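Local coordinates for uncharacterized protein YhfS (Escherichia coli, PDB 4J8L) that is of unknown function but carries pyridoxal 5'-phosphate covalently bound to a lysine, and may have cysteine synthase activity, at residues Leu257-Gly262 against Ser345-Val350; Gly263-Val268 against Thr349-Leu354; Ala84-Pro89 against Ile213-Ala218; Ala69-Ala74 against Ala218-Gly223; Gln16-Leu21 against Ala242-Ala247. One frame throughout, in Å; residues are numbered along the deposited sequence.

Contact 1. Residues Leu257-Gly262 against Ser345-Val350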
# COMPACT_ATOMS: atom_id res chain seq x y z
N LEU A 257 3.52 3.79 -21.13
CA LEU A 257 3.86 5.21 -21.08
C LEU A 257 4.68 5.64 -22.29
O LEU A 257 4.39 6.66 -22.91
CB LEU A 257 4.62 5.55 -19.79
CG LEU A 257 5.04 7.01 -19.64
CD1 LEU A 257 3.84 7.95 -19.52
CD2 LEU A 257 5.98 7.20 -18.44
N ALA A 258 5.68 4.85 -22.64
CA ALA A 258 6.52 5.16 -23.80
C ALA A 258 5.71 5.20 -25.09
O ALA A 258 5.90 6.10 -25.92
CB ALA A 258 7.67 4.16 -23.91
N LEU A 259 4.82 4.23 -25.27
CA LEU A 259 3.98 4.18 -26.46
C LEU A 259 3.08 5.42 -26.55
O LEU A 259 2.95 6.02 -27.62
CB LEU A 259 3.14 2.90 -26.48
CG LEU A 259 3.91 1.61 -26.76
CD1 LEU A 259 3.07 0.39 -26.37
CD2 LEU A 259 4.31 1.55 -28.23
N LEU A 260 2.47 5.80 -25.43
CA LEU A 260 1.60 6.97 -25.42
C LEU A 260 2.39 8.25 -25.69
O LEU A 260 1.95 9.10 -26.46
CB LEU A 260 0.86 7.09 -24.09
CG LEU A 260 -0.20 6.01 -23.85
CD1 LEU A 260 -0.76 6.10 -22.43
CD2 LEU A 260 -1.30 6.13 -24.89
N ASN A 261 3.55 8.36 -25.06
CA ASN A 261 4.42 9.51 -25.29
C ASN A 261 4.94 9.57 -26.73
O ASN A 261 5.32 10.64 -27.22
CB ASN A 261 5.59 9.52 -24.31
CG ASN A 261 5.20 10.08 -22.95
OD1 ASN A 261 4.19 10.76 -22.82
ND2 ASN A 261 6.00 9.78 -21.93
N GLY A 262 4.96 8.42 -27.39
CA GLY A 262 5.40 8.34 -28.77
C GLY A 262 4.29 8.63 -29.76
O GLY A 262 4.52 8.64 -30.96
N SER A 345 -2.86 -7.18 -17.06
CA SER A 345 -2.90 -7.04 -18.52
C SER A 345 -1.57 -6.54 -19.08
O SER A 345 -0.70 -6.07 -18.35
CB SER A 345 -4.02 -6.09 -18.93
OG SER A 345 -3.70 -4.76 -18.60
N GLY A 346 -1.44 -6.65 -20.40
CA GLY A 346 -0.29 -6.11 -21.11
C GLY A 346 -0.62 -4.78 -21.75
O GLY A 346 -1.78 -4.37 -21.82
N GLU A 347 0.42 -4.10 -22.22
CA GLU A 347 0.25 -2.74 -22.71
C GLU A 347 -0.54 -2.72 -24.01
O GLU A 347 -1.27 -1.77 -24.29
CB GLU A 347 1.60 -2.05 -22.88
CG GLU A 347 2.53 -2.69 -23.91
CD GLU A 347 3.40 -3.81 -23.35
OE1 GLU A 347 3.10 -4.32 -22.24
OE2 GLU A 347 4.38 -4.18 -24.02
N GLU A 348 -0.40 -3.76 -24.82
CA GLU A 348 -1.12 -3.77 -26.09
C GLU A 348 -2.62 -3.87 -25.86
O GLU A 348 -3.41 -3.28 -26.61
CB GLU A 348 -0.61 -4.87 -27.01
CG GLU A 348 0.87 -4.76 -27.37
CD GLU A 348 1.22 -3.52 -28.19
OE1 GLU A 348 0.29 -2.83 -28.68
OE2 GLU A 348 2.42 -3.24 -28.34
N THR A 349 -3.02 -4.60 -24.83
CA THR A 349 -4.43 -4.69 -24.45
C THR A 349 -4.96 -3.33 -23.98
O THR A 349 -6.04 -2.91 -24.37
CB THR A 349 -4.65 -5.75 -23.35
OG1 THR A 349 -4.46 -7.05 -23.91
CG2 THR A 349 -6.06 -5.67 -22.76
N VAL A 350 -4.19 -2.65 -23.13
CA VAL A 350 -4.63 -1.35 -22.63
C VAL A 350 -4.75 -0.36 -23.79
O VAL A 350 -5.74 0.39 -23.88
CB VAL A 350 -3.68 -0.80 -21.55
CG1 VAL A 350 -4.05 0.64 -21.19
CG2 VAL A 350 -3.72 -1.69 -20.31
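The last helical turn before Gly-262 faces the first turn of another helix across Leu-259 and Glu-347, whose CA atoms lie 8.7 Å apart. Leu-257 to Asn-261 end a long helix. Its last turn is closed by the bond from Asn-261 N to Leu-257 O, 2.9 Å. Gly-346 is the N-cap of the second helix, which runs on from Glu-347. Its first turn is closed by Val-350 N bonding to Gly-346 O at 3.2 Å.

Three side chains make the contact. Leu-259 points toward the second helix and touches it with one methyl, CD1. Leu-259 CD1 lies 4.0 Å from Glu-347 CG. The two side chains cross at about a right angle. Glu-347 CG sits between the backbone N and the carbonyl carbon (chi1 63°), and the chain bends again at chi2. CG thus faces the leucine, while the carboxylate makes a salt bridge through OE2 to NE of Arg-255, one helical turn before Leu-259 on helix 229-261. Glu-348 starts away from the leucine but bends at chi2 and comes back. Glu-348 OE2 ends 4.2 Å from Leu-259 CD1, a loose van der Waals contact at the surface.

Both segments belong to the YhfS-like C-terminal domain. The contact is small and lies at the outer edge of the interface between helices 229-261 and 347-360. Further in, Val-350 and Glu-347 pack on Leu-256 of the first helix. Leu-257 and Leu-260 turn to the domain's four-stranded antiparallel sheet, on strands 268-275 and 279-285.

Contact 2. Residues Gly263-Val268 against Thr349-Leu354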
# COMPACT_ATOMS: atom_id res chain seq x y z
N GLY A 263 3.09 8.88 -29.25
CA GLY A 263 1.98 9.28 -30.08
C GLY A 263 1.11 8.15 -30.60
O GLY A 263 0.45 8.30 -31.63
N ALA A 264 1.09 7.03 -29.88
CA ALA A 264 0.28 5.88 -30.28
C ALA A 264 -1.21 6.20 -30.34
O ALA A 264 -1.95 5.59 -31.10
CB ALA A 264 0.54 4.69 -29.34
N VAL A 265 -1.64 7.17 -29.53
CA VAL A 265 -3.05 7.56 -29.50
C VAL A 265 -3.14 9.07 -29.67
O VAL A 265 -2.97 9.81 -28.71
CB VAL A 265 -3.71 7.14 -28.18
CG1 VAL A 265 -5.18 7.52 -28.18
CG2 VAL A 265 -3.56 5.63 -27.96
N PRO A 266 -3.41 9.53 -30.91
CA PRO A 266 -3.42 10.97 -31.22
C PRO A 266 -4.35 11.78 -30.32
O PRO A 266 -4.07 12.95 -30.05
CB PRO A 266 -3.93 11.01 -32.66
CG PRO A 266 -3.55 9.69 -33.23
CD PRO A 266 -3.69 8.71 -32.10
N GLU A 267 -5.43 11.16 -29.85
CA GLU A 267 -6.41 11.85 -29.02
C GLU A 267 -5.91 12.09 -27.59
O GLU A 267 -6.55 12.80 -26.81
CB GLU A 267 -7.74 11.10 -29.01
CG GLU A 267 -8.45 11.01 -30.35
CD GLU A 267 -7.98 9.85 -31.22
OE1 GLU A 267 -7.07 9.09 -30.79
OE2 GLU A 267 -8.52 9.69 -32.33
N VAL A 268 -4.76 11.50 -27.24
CA VAL A 268 -4.15 11.72 -25.92
C VAL A 268 -3.23 12.94 -25.92
O VAL A 268 -2.33 13.07 -26.75
CB VAL A 268 -3.37 10.47 -25.44
CG1 VAL A 268 -2.52 10.79 -24.21
CG2 VAL A 268 -4.34 9.35 -25.13
N THR A 349 -3.02 -4.60 -24.83
CA THR A 349 -4.43 -4.69 -24.45
C THR A 349 -4.96 -3.33 -23.98
O THR A 349 -6.04 -2.91 -24.37
CB THR A 349 -4.65 -5.75 -23.35
OG1 THR A 349 -4.46 -7.05 -23.91
CG2 THR A 349 -6.06 -5.67 -22.76
N VAL A 350 -4.19 -2.65 -23.13
CA VAL A 350 -4.63 -1.35 -22.63
C VAL A 350 -4.75 -0.36 -23.79
O VAL A 350 -5.74 0.39 -23.88
CB VAL A 350 -3.68 -0.80 -21.55
CG1 VAL A 350 -4.05 0.64 -21.19
CG2 VAL A 350 -3.72 -1.69 -20.31
N LEU A 351 -3.77 -0.38 -24.68
CA LEU A 351 -3.77 0.51 -25.84
C LEU A 351 -4.96 0.22 -26.75
O LEU A 351 -5.62 1.15 -27.25
CB LEU A 351 -2.46 0.38 -26.61
CG LEU A 351 -2.06 1.39 -27.67
CD1 LEU A 351 -1.84 2.75 -27.02
CD2 LEU A 351 -0.79 0.92 -28.35
N ARG A 352 -5.25 -1.06 -26.95
CA ARG A 352 -6.38 -1.45 -27.79
C ARG A 352 -7.70 -0.99 -27.19
O ARG A 352 -8.55 -0.43 -27.88
CB ARG A 352 -6.40 -2.96 -28.02
CG ARG A 352 -7.59 -3.43 -28.87
CD ARG A 352 -7.62 -4.95 -29.04
NE ARG A 352 -7.73 -5.66 -27.76
CZ ARG A 352 -8.85 -5.71 -27.03
NH1 ARG A 352 -9.95 -5.09 -27.45
NH2 ARG A 352 -8.85 -6.37 -25.88
N ILE A 353 -7.89 -1.23 -25.90
CA ILE A 353 -9.12 -0.81 -25.25
C ILE A 353 -9.26 0.71 -25.33
O ILE A 353 -10.35 1.24 -25.60
CB ILE A 353 -9.18 -1.30 -23.78
CG1 ILE A 353 -9.31 -2.82 -23.74
CG2 ILE A 353 -10.37 -0.66 -23.06
CD1 ILE A 353 -9.17 -3.38 -22.32
N LEU A 354 -8.15 1.41 -25.11
CA LEU A 354 -8.15 2.87 -25.23
C LEU A 354 -8.58 3.33 -26.62
O LEU A 354 -9.46 4.18 -26.76
CB LEU A 354 -6.76 3.43 -24.95
CG LEU A 354 -6.52 4.12 -23.60
CD1 LEU A 354 -5.12 4.69 -23.56
CD2 LEU A 354 -7.56 5.21 -23.39
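Leu-351 and Val-265 slide past each other in opposite directions, and Ala-264 meets the same leucine end. Leu-351 CG is anti to its backbone N (chi1 -166°). This carries the two methyls toward the loop, although the side chain does not start out in that direction. CD1 is the main point of contact. Leu-351 CD1 lies 3.5 Å from Val-265 CG2, tighter than usual for two carbons, and 3.8 Å from Ala-264 CB. Leu-351 CD2 also reaches Ala-264 CB, at 4.1 Å. Both leucine methyls thus face the alanine methyl, while the valine offers one branch to CD1. The contact is wholly apolar.

Two turns shape the loop. Gly-263 has positive phi and closes a Schellman motif at the end of the preceding helix. Val-265 to Val-268 form a type I beta turn, with Val-268 N bonding to Val-265 O at 2.9 Å.

This is loop-to-helix packing within the YhfS-like C-terminal domain. The loop joins helix 229-261 to strand 268-275 and is packed against helix 347-360. Ala-264 O also accepts a hydrogen bond from Arg-355 of that helix. Leu-260 packs on both Val-265 and Leu-351, and Val-268 turns to strand 279-285.

Contact 3. Residues Ala84-Pro89 against Ile213-Ala218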
# COMPACT_ATOMS: atom_id res chain seq x y z
N ALA A 84 -2.79 2.81 18.04
CA ALA A 84 -3.22 2.59 19.42
C ALA A 84 -2.09 2.06 20.31
O ALA A 84 -2.11 2.26 21.53
CB ALA A 84 -4.41 1.65 19.47
N ALA A 85 -1.12 1.41 19.70
CA ALA A 85 0.03 0.89 20.43
C ALA A 85 1.15 1.92 20.58
O ALA A 85 2.07 1.72 21.38
CB ALA A 85 0.56 -0.37 19.75
N LEU A 86 1.07 3.03 19.84
CA LEU A 86 2.11 4.06 19.90
C LEU A 86 1.71 5.28 20.72
O LEU A 86 2.57 5.97 21.30
CB LEU A 86 2.53 4.52 18.50
CG LEU A 86 3.29 3.51 17.65
CD1 LEU A 86 3.66 4.11 16.31
CD2 LEU A 86 4.53 3.00 18.38
N LEU A 87 0.42 5.56 20.78
CA LEU A 87 -0.01 6.69 21.59
C LEU A 87 -1.41 6.54 22.19
O LEU A 87 -2.17 5.64 21.83
CB LEU A 87 0.17 8.02 20.85
CG LEU A 87 -0.76 8.46 19.72
CD1 LEU A 87 -0.49 9.93 19.44
CD2 LEU A 87 -0.54 7.65 18.48
N LYS A 88 -1.70 7.43 23.14
CA LYS A 88 -2.94 7.40 23.90
C LYS A 88 -3.91 8.40 23.31
O LYS A 88 -3.49 9.31 22.60
CB LYS A 88 -2.66 7.76 25.37
CG LYS A 88 -1.76 6.75 26.08
CD LYS A 88 -1.41 7.22 27.48
CE LYS A 88 -0.55 6.20 28.20
NZ LYS A 88 -0.20 6.64 29.58
N PRO A 89 -5.21 8.23 23.58
CA PRO A 89 -6.22 9.19 23.15
C PRO A 89 -5.85 10.59 23.63
O PRO A 89 -5.44 10.76 24.77
CB PRO A 89 -7.48 8.73 23.87
CG PRO A 89 -7.29 7.30 24.08
CD PRO A 89 -5.82 7.07 24.27
N ILE A 213 4.35 -4.72 18.75
CA ILE A 213 3.55 -5.88 18.37
C ILE A 213 2.95 -6.57 19.59
O ILE A 213 1.80 -6.99 19.56
CB ILE A 213 4.39 -6.88 17.56
CG1 ILE A 213 4.92 -6.22 16.28
CG2 ILE A 213 3.57 -8.14 17.21
CD1 ILE A 213 3.82 -5.64 15.40
N ASN A 214 3.74 -6.69 20.66
CA ASN A 214 3.24 -7.30 21.89
C ASN A 214 2.07 -6.51 22.47
O ASN A 214 1.11 -7.10 22.98
CB ASN A 214 4.35 -7.45 22.94
CG ASN A 214 5.34 -8.54 22.60
OD1 ASN A 214 5.03 -9.46 21.84
ND2 ASN A 214 6.53 -8.46 23.18
N ARG A 215 2.13 -5.18 22.39
CA ARG A 215 1.03 -4.37 22.88
C ARG A 215 -0.22 -4.60 22.04
O ARG A 215 -1.34 -4.61 22.56
CB ARG A 215 1.39 -2.88 22.91
CG ARG A 215 2.38 -2.52 24.02
CD ARG A 215 2.36 -1.04 24.36
NE ARG A 215 2.92 -0.21 23.30
CZ ARG A 215 4.21 0.05 23.16
NH1 ARG A 215 5.09 -0.46 24.01
NH2 ARG A 215 4.64 0.81 22.16
N ILE A 216 -0.03 -4.81 20.75
CA ILE A 216 -1.15 -5.10 19.87
C ILE A 216 -1.75 -6.47 20.22
O ILE A 216 -2.96 -6.60 20.41
CB ILE A 216 -0.73 -5.07 18.40
CG1 ILE A 216 -0.36 -3.64 17.99
CG2 ILE A 216 -1.84 -5.62 17.50
CD1 ILE A 216 0.15 -3.52 16.57
N ARG A 217 -0.90 -7.48 20.32
CA ARG A 217 -1.40 -8.83 20.61
C ARG A 217 -2.17 -8.89 21.93
O ARG A 217 -3.16 -9.63 22.04
CB ARG A 217 -0.26 -9.86 20.59
CG ARG A 217 0.24 -10.19 19.18
CD ARG A 217 -0.78 -11.02 18.38
NE ARG A 217 -1.26 -12.15 19.17
CZ ARG A 217 -2.43 -12.77 18.99
NH1 ARG A 217 -3.25 -12.39 18.02
NH2 ARG A 217 -2.77 -13.77 19.79
N ALA A 218 -1.75 -8.09 22.91
CA ALA A 218 -2.41 -8.08 24.22
C ALA A 218 -3.87 -7.60 24.15
O ALA A 218 -4.65 -7.92 25.04
CB ALA A 218 -1.61 -7.24 25.23
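The guanidinium of Arg-215 meets Ala-85 and Leu-86 at its edge, near its plane. Ala-85 O takes two hydrogen bonds there, both from the side of the group that carries NE and NH2. Arg-215 NH2 is 2.8 Å and NE 2.9 Å from Ala-85 O. Both bonds are bent, at 141° and 142° at the hydrogens, as expected when two N-H groups share one acceptor. The NE donor lies in the carbonyl plane, on a lone pair, while NH2 is tilted 25° from that plane. Leu-86 CD2 adds a looser contact with NH2. The pair of bonds should limit rotation of the guanidinium. The arginine chain bends at chi3, which swings its end back to the carbonyl.

Beside this grip the helices pack by small groups. Ala-85 CB points at the other helix and lies 3.8 Å from Ile-216 CG1. Ala-85 CB is also 4.1 Å from Arg-215 CB. Val-212 of helix 210-219 also touches Ala-85 and Leu-86.

The chain has left the helix by Leu-87, and the fourth residue on from Ala-85 is Pro-89, which has no N-H. Arg-215 supplies donors instead. This is helix-to-helix packing over the mixed sheet of the aminotransferase-like domain, where Ile-216 rests on strand 203-208.

Contact 4. Residues Ala69-Ala74 against Ala218-Gly223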
# COMPACT_ATOMS: atom_id res chain seq x y z
N ALA A 69 2.07 -9.03 13.58
CA ALA A 69 0.74 -9.49 13.96
C ALA A 69 -0.21 -9.30 12.80
O ALA A 69 -0.25 -8.24 12.19
CB ALA A 69 0.23 -8.72 15.18
N LEU A 70 -0.97 -10.34 12.49
CA LEU A 70 -2.08 -10.20 11.54
C LEU A 70 -3.31 -9.75 12.32
O LEU A 70 -3.53 -10.19 13.46
CB LEU A 70 -2.34 -11.54 10.82
CG LEU A 70 -1.19 -12.01 9.93
CD1 LEU A 70 -1.49 -13.40 9.31
CD2 LEU A 70 -0.93 -11.00 8.83
N VAL A 71 -4.08 -8.83 11.74
CA VAL A 71 -5.24 -8.25 12.42
C VAL A 71 -6.44 -8.16 11.48
O VAL A 71 -6.29 -8.16 10.25
CB VAL A 71 -4.95 -6.83 12.96
CG1 VAL A 71 -3.77 -6.84 13.95
CG2 VAL A 71 -4.68 -5.88 11.81
N GLN A 72 -7.63 -8.08 12.06
CA GLN A 72 -8.84 -7.84 11.30
C GLN A 72 -8.89 -6.39 10.83
O GLN A 72 -8.20 -5.51 11.37
CB GLN A 72 -10.08 -8.12 12.15
CG GLN A 72 -10.17 -9.55 12.69
CD GLN A 72 -10.58 -10.57 11.63
OE1 GLN A 72 -10.58 -10.29 10.42
NE2 GLN A 72 -10.96 -11.76 12.08
N GLY A 73 -9.71 -6.13 9.81
CA GLY A 73 -9.88 -4.77 9.32
C GLY A 73 -8.90 -4.35 8.24
O GLY A 73 -8.86 -3.18 7.85
N ALA A 74 -8.12 -5.31 7.73
CA ALA A 74 -7.19 -5.05 6.64
C ALA A 74 -6.28 -3.85 6.92
O ALA A 74 -5.76 -3.73 8.03
CB ALA A 74 -7.95 -4.90 5.30
N ALA A 218 -1.75 -8.09 22.91
CA ALA A 218 -2.41 -8.08 24.22
C ALA A 218 -3.87 -7.60 24.15
O ALA A 218 -4.65 -7.92 25.04
CB ALA A 218 -1.61 -7.24 25.23
N THR A 219 -4.22 -6.85 23.10
CA THR A 219 -5.59 -6.34 22.95
C THR A 219 -6.48 -7.30 22.21
O THR A 219 -7.70 -7.12 22.16
CB THR A 219 -5.63 -4.99 22.19
OG1 THR A 219 -5.27 -5.20 20.82
CG2 THR A 219 -4.68 -3.99 22.83
N LEU A 220 -5.89 -8.33 21.61
CA LEU A 220 -6.63 -9.25 20.75
C LEU A 220 -7.17 -10.43 21.57
O LEU A 220 -6.77 -11.57 21.40
CB LEU A 220 -5.74 -9.74 19.60
CG LEU A 220 -5.17 -8.61 18.74
CD1 LEU A 220 -4.44 -9.16 17.53
CD2 LEU A 220 -6.26 -7.63 18.30
N TYR A 221 -8.08 -10.12 22.49
CA TYR A 221 -8.59 -11.10 23.44
C TYR A 221 -9.53 -12.14 22.84
O TYR A 221 -9.52 -13.30 23.25
CB TYR A 221 -9.34 -10.41 24.58
CG TYR A 221 -8.50 -9.52 25.48
CD1 TYR A 221 -7.72 -10.07 26.50
CD2 TYR A 221 -8.50 -8.14 25.33
CE1 TYR A 221 -6.96 -9.27 27.33
CE2 TYR A 221 -7.74 -7.33 26.16
CZ TYR A 221 -6.97 -7.90 27.16
OH TYR A 221 -6.21 -7.11 27.99
N SER A 222 -10.37 -11.71 21.90
CA SER A 222 -11.55 -12.47 21.50
C SER A 222 -11.28 -13.48 20.40
O SER A 222 -10.27 -13.41 19.71
CB SER A 222 -12.63 -11.50 21.03
OG SER A 222 -12.25 -10.90 19.80
N GLY A 223 -12.19 -14.43 20.24
CA GLY A 223 -12.13 -15.35 19.12
C GLY A 223 -12.17 -14.63 17.77
O GLY A 223 -11.42 -14.95 16.86
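Leu-220 and Val-71 are brought together by their first torsions. In Leu-220 chi1 is -57°, which places CG anti to the carbonyl carbon, and chi2 of -173° extends the chain toward the strand. In Val-71 chi1 is -59°, and CG1 is the branch that meets the leucine. Leu-220 CD1 lies 4.3 Å from Val-71 CG1, a loose apolar contact. Leu-220 CD1 is also 4.3 Å from the backbone oxygen Leu-70 O, which is only van der Waals contact. One methyl therefore touches both the strand backbone and a side chain. Leu-70 starts away from the loop, and its side chain packs on Val-55 and Leu-59 of helix 50-62.

The backbone helps to set the leucine in place. Leu-220 is the centre of an inverse gamma turn, just after helix 210-219. Its CB points toward the strand. Gln-226 NE2 bonds to Leu-220 O and Ser-222 O, tying this turn to the loop. Gln-72 NE2 also bonds to Gly-224 O, a second link between the strand and this loop.

Val-71 pairs through its backbone with Gly-204 of strand 203-208. The turn after helix 210-219 thus packs on edge strand 67-72, which is antiparallel to 203-208, in the alpha/beta sheet of the aminotransferase-like domain. This is consistent with a pyridoxal-phosphate enzyme fold.

Contact 5. Residues Gln16-Leu21 against Ala242-Ala247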
# COMPACT_ATOMS: atom_id res chain seq x y z
N GLN A 16 14.17 -12.17 -6.27
CA GLN A 16 14.96 -12.30 -5.05
C GLN A 16 14.11 -12.10 -3.81
O GLN A 16 14.30 -12.78 -2.81
CB GLN A 16 16.16 -11.36 -5.07
CG GLN A 16 17.20 -11.75 -6.12
CD GLN A 16 17.74 -13.16 -5.91
OE1 GLN A 16 18.02 -13.57 -4.78
NE2 GLN A 16 17.90 -13.90 -7.00
N LYS A 17 13.15 -11.18 -3.88
CA LYS A 17 12.23 -10.98 -2.76
C LYS A 17 11.32 -12.19 -2.58
O LYS A 17 11.04 -12.61 -1.45
CB LYS A 17 11.38 -9.71 -2.94
CG LYS A 17 12.14 -8.45 -2.58
CD LYS A 17 11.21 -7.34 -2.13
CE LYS A 17 12.01 -6.11 -1.78
NZ LYS A 17 12.90 -6.28 -0.59
N GLN A 18 10.86 -12.74 -3.70
CA GLN A 18 10.03 -13.94 -3.68
C GLN A 18 10.83 -15.07 -3.01
O GLN A 18 10.34 -15.73 -2.10
CB GLN A 18 9.64 -14.37 -5.09
CG GLN A 18 8.87 -15.69 -5.13
CD GLN A 18 8.66 -16.18 -6.55
OE1 GLN A 18 8.38 -15.38 -7.45
NE2 GLN A 18 8.82 -17.48 -6.77
N PHE A 19 12.06 -15.27 -3.47
CA PHE A 19 12.88 -16.38 -2.98
C PHE A 19 13.16 -16.21 -1.49
O PHE A 19 13.15 -17.19 -0.73
CB PHE A 19 14.20 -16.50 -3.74
CG PHE A 19 14.04 -16.72 -5.23
CD1 PHE A 19 12.89 -17.31 -5.75
CD2 PHE A 19 15.05 -16.35 -6.11
CE1 PHE A 19 12.76 -17.51 -7.12
CE2 PHE A 19 14.93 -16.54 -7.48
CZ PHE A 19 13.77 -17.12 -7.98
N ALA A 20 13.41 -14.97 -1.07
CA ALA A 20 13.76 -14.72 0.32
C ALA A 20 12.57 -15.03 1.23
O ALA A 20 12.74 -15.55 2.34
CB ALA A 20 14.25 -13.29 0.51
N LEU A 21 11.36 -14.73 0.75
CA LEU A 21 10.16 -15.02 1.52
C LEU A 21 9.96 -16.53 1.61
O LEU A 21 9.64 -17.06 2.67
CB LEU A 21 8.93 -14.33 0.92
CG LEU A 21 7.58 -14.70 1.54
CD1 LEU A 21 7.53 -14.38 3.04
CD2 LEU A 21 6.42 -14.00 0.81
N ALA A 242 3.21 -11.84 -5.13
CA ALA A 242 3.16 -10.38 -5.30
C ALA A 242 4.36 -9.72 -6.02
O ALA A 242 4.14 -8.95 -6.96
CB ALA A 242 2.85 -9.68 -3.97
N PRO A 243 5.60 -10.01 -5.59
CA PRO A 243 6.67 -9.20 -6.18
C PRO A 243 6.86 -9.40 -7.68
O PRO A 243 6.92 -8.41 -8.40
CB PRO A 243 7.92 -9.58 -5.36
CG PRO A 243 7.58 -10.85 -4.66
CD PRO A 243 6.09 -10.87 -4.49
N VAL A 244 6.90 -10.64 -8.15
CA VAL A 244 7.13 -10.85 -9.57
C VAL A 244 5.96 -10.34 -10.42
O VAL A 244 6.17 -9.72 -11.46
CB VAL A 244 7.45 -12.33 -9.89
CG1 VAL A 244 7.39 -12.60 -11.39
CG2 VAL A 244 8.84 -12.70 -9.36
N MSE A 245 4.73 -10.58 -9.97
CA MSE A 245 3.58 -10.14 -10.76
C MSE A 245 3.52 -8.61 -10.82
O MSE A 245 3.17 -8.04 -11.85
CB MSE A 245 2.28 -10.75 -10.25
CG MSE A 245 2.36 -12.29 -10.19
SE MSE A 245 2.56 -13.14 -11.95
CE MSE A 245 1.00 -12.28 -12.63
N HIS A 246 3.93 -7.95 -9.75
CA HIS A 246 3.98 -6.50 -9.81
C HIS A 246 5.14 -5.96 -10.63
O HIS A 246 5.02 -4.90 -11.24
CB HIS A 246 3.90 -5.89 -8.41
CG HIS A 246 2.50 -5.86 -7.88
ND1 HIS A 246 1.55 -4.99 -8.36
CD2 HIS A 246 1.87 -6.64 -6.97
CE1 HIS A 246 0.40 -5.20 -7.74
NE2 HIS A 246 0.57 -6.20 -6.89
N ALA A 247 6.26 -6.69 -10.68
CA ALA A 247 7.37 -6.26 -11.52
C ALA A 247 6.96 -6.38 -12.97
O ALA A 247 7.33 -5.55 -13.79
CB ALA A 247 8.60 -7.10 -11.25
O HOH W 1 6.73 -13.26 -6.93
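This is an antiparallel helix pair, joining the N-terminal helix 11-28 to the long helix 229-261. Near Gln-18 and Pro-243 the short axis segments run at 170° and approach to 8.8 Å. The CA atoms of those two residues are 6.3 Å apart.

Pro-243 is the hub. Its ring lies against the backbone of the other helix, with Pro-243 CG 3.9 Å from Gln-18 N. Lys-17 adds its CB, 4.2 Å from Pro-243 CB. The end of the lysine leads away, and NZ bonds to Ala-179 O. The proline also belongs to a kink: Pro-243 has no N-H to give, and Val-244 N has no bond to the preceding turn.

Gln-18 lies at that kink. It has CG anti to the backbone N (chi1 175°) and an extended chain, which brings Gln-18 OE1 to 3.3 Å from Val-244 CG2. A water bridges Gln-18 OE1 and the backbone N of Val-244. It donates to Gln-18 OE1 at 2.7 Å and accepts from Val-244 N at 2.9 Å. The water thus satisfies the N-H that the kink leaves without a helical partner.

Around this pair, Ala-14 of helix 11-28 packs on Pro-243, Val-244 and Ala-247. Toward the other end, Leu-21 touches Leu-239 and Val-240 of helix 229-261 and Val-58 and Ala-62 of helix 50-62.

From the N terminus, helix 11-28 comes first, and contact 5 joins it to helix 229-261, closing the longest loop. Within that loop contact 4 ties strand 67-72 to the turn after helix 210-219. Contact 3 is nested inside contact 4 and joins helix 74-86 to helix 210-219. Contacts 3 and 4 share Ala-218 and lie in the aminotransferase-like domain. Helix 229-261 then leads from contact 5 to contact 1. Contacts 1 and 2 lie in the C-terminal domain. Their loops cross, and both end on helix 347-360, sharing Thr-349 and Val-350. They lie across the chain's centre from contacts 3 and 4, about 42 to 49 Å away between centres.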